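Side-chain contacts in type-iv like pilin ttha1219 (Thermus thermophilus, PDB 5G23), which is a type IV-like pilin that is probably part of the pilus machinery taking up DNA during natural competence: residues Gln84-Cys89 / Gly119-Glu124; Tyr61-Arg66 / Gln70-Ser75; Gln160-Arg165 / Pro171-Leu176. All coordinates share one frame; numbering follows the deposited sequence.

Contact 1: residues Gln84-Cys89 / Gly119-Glu124; sequences QGWFLC and GACKGE
The indole of Trp-86 meets Cys-121 and Gly-123 across the face of the seven-stranded antiparallel sheet of this pilin. Strands 82-88 and 115-122 are not neighbours in that sheet: strand 104-112 runs between them, and a large side chain has to bridge the gap. Along 84-89, Gln-84 and Gly-85 first set the strand in place, Gln-84 through its backbone bond to Val-73 on one flank and Gly-85 through its bond to Thr-107 on the other. Trp-86 then carries the contact. Its CG lies beside the backbone N and opposite the carbonyl carbon (chi1 -64°), and the ring, turned nearly square to the CA-CB-CG plane, brings its pyrrole part up to the other segment. There CD1 comes to 4.2 Å from Gly-123 O, an oblique approach. The ring is large enough to reach this far, and its one polar atom is used too, because NE1 donates to Cys-126 O. That carbonyl belongs to the disulfide partner of Cys-121, so the end of strand 115-122 supplies the sulfur and the loop after it the acceptor. Gly-123 suits the bend in this loop: with phi 117° a side chain would press on the preceding carbonyl oxygen. Phe-87, next in the strand, turns its ring to the other side of the sheet, against Thr-62 and Cys-97. At the end of the segment, Cys-89 is tied to Cys-97 by a second disulfide. The sulfur-aromatic contact is loose and slanting, with Cys-121 SG 5.5 Å from the centroid of the five-membered ring of Trp-86, 64° off its normal; the indole atom nearest that sulfur is NE1, and it stays 4.5 Å from SG.

Contact 2: residues Tyr61-Arg66 / Gln70-Ser75; sequences YTVGYR and QALVLS
Val-63 and Gly-64 meet Ala-71 and Leu-72 in a buried patch whose side chains are all apolar. One methyl of Val-63, CG1, comes within 4.1 Å of Leu-72 CD1. It is the branch opposite the backbone N (chi1 170°), and that setting swings it toward the strand. Next to it, the methyl of Ala-71 rests on Gly-64, CB to CA 4.0 Å; lacking a side chain, the glycine leaves its CA bare for that methyl. Ala-71 and Leu-72 both face Val-162 in a classic beta bulge, which interrupts the usual alternation of sides and is consistent with both residues reaching the turn. The first segment is shaped by a type II beta turn from Thr-62 to Tyr-65, closed by Tyr-65 N to Thr-62 O at 3.0 Å; Gly-64 sits at its third position, where phi of 96° calls for glycine because a side chain would press on the preceding carbonyl oxygen. Further out, backbone bonds to Trp-86 and Leu-88 hold Gly-64 and Tyr-65 against strand 82-88. Arg-66 lays its CG over the centre of the Tyr-65 ring, 3.7 Å above the plane, and both side chains bind Glu-90 OE1 through Arg-66 NH1 and Tyr-65 OH. Thr-62 and Tyr-65 also pack on Met-93 and Gly-92 of the second subunit.

Contact 3: residues Gln160-Arg165 / Pro171-Leu176; sequences QAVNLR and PKVSAL
The amide of Gln-160 and the ring of Pro-171 approach each other from opposite directions. CG and CD of the proline lie on the same side of the amide plane, CD further above it than CG, and the amide carbon CD of Gln-160 is 3.9 Å from Pro-171 CD. The modelled spacing between the amide nitrogen and the proline CG is too short to be trusted, so the exact tilt of the amide is doubtful. Val-173 also approaches the nitrogen, its CG2 being 3.8 Å from Gln-160 NE2. A bend at chi2 (89°) folds the glutamine chain so that its end turns along this apolar surface. Beside the amide, Val-162 uses both methyls: CG2 packs on Val-173 CG2 at 3.7 Å, the two side chains running at a slant to each other, and more loosely on the proline ring, while CG1 lies 3.7 Å from Pro-171 O. Beta-branched valines suit both positions, since each offers a methyl close to the backbone without a long chain to bury. The proline ring also touches backbone, its CD being 3.5 Å from Ala-161 O. Preceded by a cis peptide bond and unable to donate a backbone hydrogen bond, Pro-171 fits a place where the chain leaves one sheet and turns into the next. Strand 160-165 lies in the seven-stranded antiparallel sheet between strands 69-75 and 168-170, joined to the latter by the bond between Asn-163 and Ser-170. Beyond Pro-171 the chain enters strand 173-184 of the four-stranded antiparallel sheet, flanked by strands 141-151 and 221-230; Tyr-149 of strand 141-151 touches both Gln-160 and Leu-176, bringing the two sheets together at this corner.

Overall arrangement
All three contacts involve the seven-stranded sheet, and contact 2 sits in the middle: strand 69-75 has strand 82-88 of contact 1 on one side and strand 160-165 of contact 3 on the other. Contact 2 is the fully buried one, made of apolar side chains and a bare glycine, and its outer residues reach the second subunit. Contacts 1 and 3 are only partly buried, and their centres lie about 16 Å apart. Their chemistry follows their places: contact 1 sets an indole on one sheet against a disulfide and the loop that follows strand 115-122, whereas contact 3 packs proline, valine and a glutamine amide where one sheet passes into another.

Contact 1: residues Gln84-Cys89 / Gly119-Glu124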
loop_
_atom_site.group_PDB
_atom_site.type_symbol
_atom_site.label_atom_id
_atom_site.label_comp_id
_atom_site.label_asym_id
_atom_site.label_seq_id
_atom_site.Cartn_x
_atom_site.Cartn_y
_atom_site.Cartn_z
ATOM N N GLN B 84 -1.861 17.012 -3.033
ATOM C CA GLN B 84 -1.222 17.137 -1.715
ATOM C C GLN B 84 -2.268 17.164 -0.619
ATOM O O GLN B 84 -3.312 17.776 -0.797
ATOM C CB GLN B 84 -0.328 18.364 -1.602
ATOM C CG GLN B 84 0.683 18.561 -2.726
ATOM C CD GLN B 84 1.204 19.974 -2.736
ATOM O OE1 GLN B 84 2.128 20.289 -1.992
ATOM N NE2 GLN B 84 0.535 20.861 -3.470
ATOM N N GLY B 85 -1.935 16.575 0.545
ATOM C CA GLY B 85 -2.792 16.543 1.682
ATOM C C GLY B 85 -2.071 16.553 3.031
ATOM O O GLY B 85 -0.912 16.193 3.118
ATOM N N TRP B 86 -2.755 17.022 4.056
ATOM C CA TRP B 86 -2.137 17.108 5.417
ATOM C C TRP B 86 -3.138 16.521 6.412
ATOM O O TRP B 86 -4.378 16.494 6.178
ATOM C CB TRP B 86 -1.781 18.546 5.748
ATOM C CG TRP B 86 -0.753 19.139 4.879
ATOM C CD1 TRP B 86 0.574 19.205 5.130
ATOM C CD2 TRP B 86 -0.948 19.728 3.581
ATOM N NE1 TRP B 86 1.233 19.766 4.059
ATOM C CE2 TRP B 86 0.306 20.115 3.106
ATOM C CE3 TRP B 86 -2.082 19.927 2.765
ATOM C CZ2 TRP B 86 0.480 20.705 1.863
ATOM C CZ3 TRP B 86 -1.932 20.562 1.563
ATOM C CH2 TRP B 86 -0.629 20.924 1.093
ATOM N N PHE B 87 -2.629 16.034 7.505
ATOM C CA PHE B 87 -3.444 15.478 8.595
ATOM C C PHE B 87 -2.646 15.497 9.894
ATOM O O PHE B 87 -1.420 15.609 9.888
ATOM C CB PHE B 87 -3.885 14.052 8.285
ATOM C CG PHE B 87 -2.721 13.137 7.935
ATOM C CD1 PHE B 87 -2.185 13.115 6.670
ATOM C CD2 PHE B 87 -2.178 12.322 8.883
ATOM C CE1 PHE B 87 -1.084 12.294 6.341
ATOM C CE2 PHE B 87 -1.111 11.460 8.575
ATOM C CZ PHE B 87 -0.551 11.476 7.311
ATOM N N LEU B 88 -3.359 15.390 11.005
ATOM C CA LEU B 88 -2.771 15.309 12.313
ATOM C C LEU B 88 -2.475 13.867 12.646
ATOM O O LEU B 88 -3.283 12.988 12.445
ATOM C CB LEU B 88 -3.724 15.833 13.371
ATOM C CG LEU B 88 -3.093 15.933 14.774
ATOM C CD1 LEU B 88 -2.081 17.049 14.829
ATOM C CD2 LEU B 88 -4.143 16.133 15.858
ATOM N N CYS B 89 -1.293 13.610 13.129
ATOM C CA CYS B 89 -0.945 12.270 13.564
ATOM C C CYS B 89 -1.421 11.933 14.977
ATOM O O CYS B 89 -1.107 12.657 15.876
ATOM C CB CYS B 89 0.559 12.134 13.472
ATOM S SG CYS B 89 1.078 11.884 11.818
ATOM N N GLY B 119 5.706 11.720 -2.073
ATOM C CA GLY B 119 6.547 12.267 -0.984
ATOM C C GLY B 119 5.787 12.617 0.279
ATOM O O GLY B 119 4.552 12.656 0.281
ATOM N N ALA B 120 6.529 12.752 1.369
ATOM C CA ALA B 120 5.999 12.973 2.668
ATOM C C ALA B 120 6.792 14.018 3.437
ATOM O O ALA B 120 7.977 14.143 3.233
ATOM C CB ALA B 120 6.004 11.682 3.472
ATOM N N CYS B 121 6.150 14.716 4.338
ATOM C CA CYS B 121 6.819 15.726 5.118
ATOM C C CYS B 121 6.155 15.897 6.422
ATOM O O CYS B 121 5.033 15.443 6.663
ATOM C CB CYS B 121 6.838 17.090 4.333
ATOM S SG CYS B 121 5.194 17.719 3.902
ATOM N N LYS B 122 6.825 16.587 7.287
ATOM C CA LYS B 122 6.286 16.927 8.576
ATOM C C LYS B 122 6.176 18.440 8.751
ATOM O O LYS B 122 7.050 19.177 8.337
ATOM C CB LYS B 122 7.218 16.357 9.621
ATOM C CG LYS B 122 6.629 16.348 10.993
ATOM C CD LYS B 122 7.723 15.918 11.972
ATOM C CE LYS B 122 7.341 16.096 13.391
ATOM N NZ LYS B 122 8.128 15.059 14.119
ATOM N N GLY B 123 5.123 18.867 9.394
ATOM C CA GLY B 123 4.962 20.275 9.765
ATOM C C GLY B 123 3.772 20.877 9.081
ATOM O O GLY B 123 3.443 20.535 7.965
ATOM N N GLU B 124 3.104 21.789 9.753
ATOM C CA GLU B 124 2.018 22.527 9.155
ATOM C C GLU B 124 2.439 23.159 7.819
ATOM O O GLU B 124 3.452 23.835 7.770
ATOM C CB GLU B 124 1.615 23.629 10.103
ATOM C CG GLU B 124 1.121 23.215 11.493
ATOM C CD GLU B 124 2.222 22.666 12.457
ATOM O OE1 GLU B 124 3.463 22.859 12.240
ATOM O OE2 GLU B 124 1.843 22.036 13.473
#

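Contact 2: residues Tyr61-Arg66 / Gln70-Ser75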
loop_
_atom_site.group_PDB
_atom_site.type_symbol
_atom_site.label_atom_id
_atom_site.label_comp_id
_atom_site.label_asym_id
_atom_site.label_seq_id
_atom_site.Cartn_x
_atom_site.Cartn_y
_atom_site.Cartn_z
ATOM N N TYR B 61 -7.485 8.771 2.515
ATOM C CA TYR B 61 -8.646 8.710 3.392
ATOM C C TYR B 61 -8.405 9.540 4.667
ATOM O O TYR B 61 -9.326 10.098 5.222
ATOM C CB TYR B 61 -8.920 7.269 3.793
ATOM C CG TYR B 61 -10.097 7.099 4.692
ATOM C CD1 TYR B 61 -11.374 7.021 4.157
ATOM C CD2 TYR B 61 -9.956 7.011 6.073
ATOM C CE1 TYR B 61 -12.487 6.847 4.966
ATOM C CE2 TYR B 61 -11.051 6.812 6.888
ATOM C CZ TYR B 61 -12.337 6.758 6.312
ATOM O OH TYR B 61 -13.460 6.608 7.095
ATOM N N THR B 62 -7.174 9.559 5.123
ATOM C CA THR B 62 -6.838 10.243 6.363
ATOM C C THR B 62 -6.738 11.791 6.232
ATOM O O THR B 62 -6.650 12.490 7.198
ATOM C CB THR B 62 -5.493 9.688 6.954
ATOM O OG1 THR B 62 -4.364 10.072 6.167
ATOM C CG2 THR B 62 -5.438 8.200 6.951
ATOM N N VAL B 63 -6.722 12.321 5.003
ATOM C CA VAL B 63 -6.422 13.744 4.824
ATOM C C VAL B 63 -7.447 14.561 5.546
ATOM O O VAL B 63 -8.630 14.327 5.432
ATOM C CB VAL B 63 -6.280 14.067 3.322
ATOM C CG1 VAL B 63 -6.215 15.543 3.124
ATOM C CG2 VAL B 63 -4.992 13.447 2.801
ATOM N N GLY B 64 -6.979 15.540 6.333
ATOM C CA GLY B 64 -7.834 16.403 7.064
ATOM C C GLY B 64 -8.060 15.966 8.505
ATOM O O GLY B 64 -8.608 16.700 9.272
ATOM N N TYR B 65 -7.602 14.785 8.869
ATOM C CA TYR B 65 -7.893 14.183 10.177
ATOM C C TYR B 65 -7.424 15.069 11.297
ATOM O O TYR B 65 -6.234 15.387 11.383
ATOM C CB TYR B 65 -7.212 12.837 10.289
ATOM C CG TYR B 65 -7.533 12.099 11.564
ATOM C CD1 TYR B 65 -8.806 11.562 11.760
ATOM C CD2 TYR B 65 -6.590 11.940 12.546
ATOM C CE1 TYR B 65 -9.122 10.869 12.918
ATOM C CE2 TYR B 65 -6.895 11.270 13.720
ATOM C CZ TYR B 65 -8.159 10.734 13.889
ATOM O OH TYR B 65 -8.454 10.097 15.052
ATOM N N ARG B 66 -8.388 15.504 12.097
ATOM C CA ARG B 66 -8.235 16.389 13.244
ATOM C C ARG B 66 -7.432 17.634 12.915
ATOM O O ARG B 66 -6.727 18.133 13.765
ATOM C CB ARG B 66 -7.690 15.603 14.453
ATOM C CG ARG B 66 -8.607 14.448 14.858
ATOM C CD ARG B 66 -8.078 13.594 16.002
ATOM N NE ARG B 66 -7.644 14.411 17.126
ATOM C CZ ARG B 66 -6.862 13.984 18.124
ATOM N NH1 ARG B 66 -6.454 12.710 18.198
ATOM N NH2 ARG B 66 -6.502 14.833 19.069
ATOM N N GLN B 70 -5.173 24.264 6.010
ATOM C CA GLN B 70 -5.170 23.753 4.659
ATOM C C GLN B 70 -4.958 22.236 4.706
ATOM O O GLN B 70 -3.997 21.749 5.295
ATOM C CB GLN B 70 -4.086 24.425 3.807
ATOM C CG GLN B 70 -4.207 24.037 2.356
ATOM C CD GLN B 70 -3.317 24.826 1.439
ATOM O OE1 GLN B 70 -2.082 24.682 1.463
ATOM N NE2 GLN B 70 -3.923 25.586 0.557
ATOM N N ALA B 71 -5.899 21.516 4.128
ATOM C CA ALA B 71 -5.960 20.069 4.263
ATOM C C ALA B 71 -5.694 19.343 2.965
ATOM O O ALA B 71 -5.231 18.233 2.994
ATOM C CB ALA B 71 -7.338 19.658 4.815
ATOM N N LEU B 72 -5.987 19.978 1.833
ATOM C CA LEU B 72 -5.895 19.347 0.541
ATOM C C LEU B 72 -5.636 20.395 -0.510
ATOM O O LEU B 72 -6.274 21.490 -0.506
ATOM C CB LEU B 72 -7.190 18.598 0.225
ATOM C CG LEU B 72 -7.207 17.784 -1.053
ATOM C CD1 LEU B 72 -6.473 16.495 -0.869
ATOM C CD2 LEU B 72 -8.645 17.508 -1.509
ATOM N N VAL B 73 -4.755 20.071 -1.433
ATOM C CA VAL B 73 -4.595 20.862 -2.654
ATOM C C VAL B 73 -4.573 19.941 -3.828
ATOM O O VAL B 73 -3.751 19.020 -3.909
ATOM C CB VAL B 73 -3.293 21.699 -2.656
ATOM C CG1 VAL B 73 -3.154 22.460 -3.948
ATOM C CG2 VAL B 73 -3.284 22.721 -1.542
ATOM N N LEU B 74 -5.475 20.200 -4.780
ATOM C CA LEU B 74 -5.549 19.467 -6.043
ATOM C C LEU B 74 -5.047 20.341 -7.177
ATOM O O LEU B 74 -5.486 21.481 -7.266
ATOM C CB LEU B 74 -6.959 19.034 -6.358
ATOM C CG LEU B 74 -7.528 18.148 -5.284
ATOM C CD1 LEU B 74 -9.024 17.880 -5.558
ATOM C CD2 LEU B 74 -6.818 16.825 -5.195
ATOM N N SER B 75 -4.128 19.795 -7.989
ATOM C CA SER B 75 -3.457 20.525 -9.107
ATOM C C SER B 75 -3.547 19.749 -10.410
ATOM O O SER B 75 -2.585 19.122 -10.806
ATOM C CB SER B 75 -1.955 20.695 -8.780
ATOM O OG SER B 75 -1.885 21.440 -7.578
#

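Contact 3: residues Gln160-Arg165 / Pro171-Leu176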
loop_
_atom_site.group_PDB
_atom_site.type_symbol
_atom_site.label_atom_id
_atom_site.label_comp_id
_atom_site.label_asym_id
_atom_site.label_seq_id
_atom_site.Cartn_x
_atom_site.Cartn_y
_atom_site.Cartn_z
ATOM N N GLN B 160 -8.067 23.185 -6.755
ATOM C CA GLN B 160 -8.865 23.367 -5.583
ATOM C C GLN B 160 -8.085 23.186 -4.330
ATOM O O GLN B 160 -7.306 22.245 -4.260
ATOM C CB GLN B 160 -9.900 22.266 -5.678
ATOM C CG GLN B 160 -10.506 21.823 -4.378
ATOM C CD GLN B 160 -11.725 22.672 -4.059
ATOM O OE1 GLN B 160 -11.729 23.890 -4.291
ATOM N NE2 GLN B 160 -12.791 22.024 -3.644
ATOM N N ALA B 161 -8.317 24.041 -3.346
ATOM C CA ALA B 161 -7.740 23.870 -2.015
ATOM C C ALA B 161 -8.850 23.714 -1.025
ATOM O O ALA B 161 -9.851 24.446 -1.092
ATOM C CB ALA B 161 -6.834 25.026 -1.623
ATOM N N VAL B 162 -8.718 22.796 -0.105
ATOM C CA VAL B 162 -9.694 22.697 0.991
ATOM C C VAL B 162 -9.072 23.193 2.273
ATOM O O VAL B 162 -7.993 22.740 2.667
ATOM C CB VAL B 162 -10.138 21.269 1.228
ATOM C CG1 VAL B 162 -11.103 21.179 2.396
ATOM C CG2 VAL B 162 -10.792 20.716 -0.028
ATOM N N ASN B 163 -9.789 24.100 2.935
ATOM C CA ASN B 163 -9.403 24.638 4.259
ATOM C C ASN B 163 -10.410 24.191 5.323
ATOM O O ASN B 163 -11.628 24.247 5.127
ATOM C CB ASN B 163 -9.315 26.174 4.182
ATOM C CG ASN B 163 -8.290 26.640 3.120
ATOM O OD1 ASN B 163 -8.648 27.359 2.157
ATOM N ND2 ASN B 163 -7.059 26.127 3.195
ATOM N N LEU B 164 -9.900 23.673 6.416
ATOM C CA LEU B 164 -10.744 23.230 7.502
ATOM C C LEU B 164 -10.689 24.319 8.571
ATOM O O LEU B 164 -9.639 24.696 9.064
ATOM C CB LEU B 164 -10.280 21.895 8.041
ATOM C CG LEU B 164 -10.242 20.811 6.969
ATOM C CD1 LEU B 164 -9.942 19.447 7.585
ATOM C CD2 LEU B 164 -11.560 20.782 6.234
ATOM N N ARG B 165 -11.845 24.838 8.897
ATOM C CA ARG B 165 -11.972 25.917 9.887
ATOM C C ARG B 165 -12.838 25.392 10.992
ATOM O O ARG B 165 -13.607 24.442 10.803
ATOM C CB ARG B 165 -12.568 27.162 9.261
ATOM C CG ARG B 165 -11.662 27.688 8.141
ATOM C CD ARG B 165 -12.092 29.041 7.621
ATOM N NE ARG B 165 -12.348 30.063 8.650
ATOM C CZ ARG B 165 -11.537 30.431 9.643
ATOM N NH1 ARG B 165 -10.355 29.863 9.837
ATOM N NH2 ARG B 165 -11.941 31.381 10.498
ATOM N N PRO B 171 -14.125 24.233 0.405
ATOM C CA PRO B 171 -15.494 23.686 0.253
ATOM C C PRO B 171 -15.624 22.324 0.922
ATOM O O PRO B 171 -14.620 21.806 1.402
ATOM C CB PRO B 171 -15.625 23.506 -1.254
ATOM C CG PRO B 171 -14.232 23.202 -1.679
ATOM C CD PRO B 171 -13.369 24.134 -0.851
ATOM N N LYS B 172 -16.817 21.750 0.887
ATOM C CA LYS B 172 -17.083 20.450 1.475
ATOM C C LYS B 172 -16.843 19.362 0.446
ATOM O O LYS B 172 -17.628 19.165 -0.475
ATOM C CB LYS B 172 -18.528 20.304 2.004
ATOM C CG LYS B 172 -18.737 20.724 3.434
ATOM C CD LYS B 172 -19.040 22.205 3.545
ATOM C CE LYS B 172 -19.323 22.645 5.005
ATOM N NZ LYS B 172 -18.950 24.061 5.280
ATOM N N VAL B 173 -15.765 18.617 0.591
ATOM C CA VAL B 173 -15.414 17.581 -0.340
ATOM C C VAL B 173 -15.700 16.238 0.291
ATOM O O VAL B 173 -15.198 15.923 1.329
ATOM C CB VAL B 173 -13.911 17.657 -0.732
ATOM C CG1 VAL B 173 -13.491 16.461 -1.564
ATOM C CG2 VAL B 173 -13.636 18.941 -1.507
ATOM N N SER B 174 -16.541 15.463 -0.318
ATOM C CA SER B 174 -16.960 14.207 0.286
ATOM C C SER B 174 -16.147 13.000 -0.197
ATOM O O SER B 174 -16.179 11.963 0.459
ATOM C CB SER B 174 -18.465 14.032 0.147
ATOM O OG SER B 174 -18.829 13.761 -1.139
ATOM N N ALA B 175 -15.538 13.106 -1.376
ATOM C CA ALA B 175 -14.786 11.981 -1.981
ATOM C C ALA B 175 -13.858 12.426 -3.057
ATOM O O ALA B 175 -14.034 13.512 -3.620
ATOM C CB ALA B 175 -15.720 10.915 -2.491
ATOM N N LEU B 176 -12.870 11.594 -3.368
ATOM C CA LEU B 176 -11.948 11.784 -4.486
ATOM C C LEU B 176 -12.128 10.592 -5.420
ATOM O O LEU B 176 -12.370 9.479 -4.942
ATOM C CB LEU B 176 -10.505 11.835 -4.052
ATOM C CG LEU B 176 -10.124 12.931 -3.063
ATOM C CD1 LEU B 176 -8.671 12.781 -2.677
ATOM C CD2 LEU B 176 -10.365 14.317 -3.658
#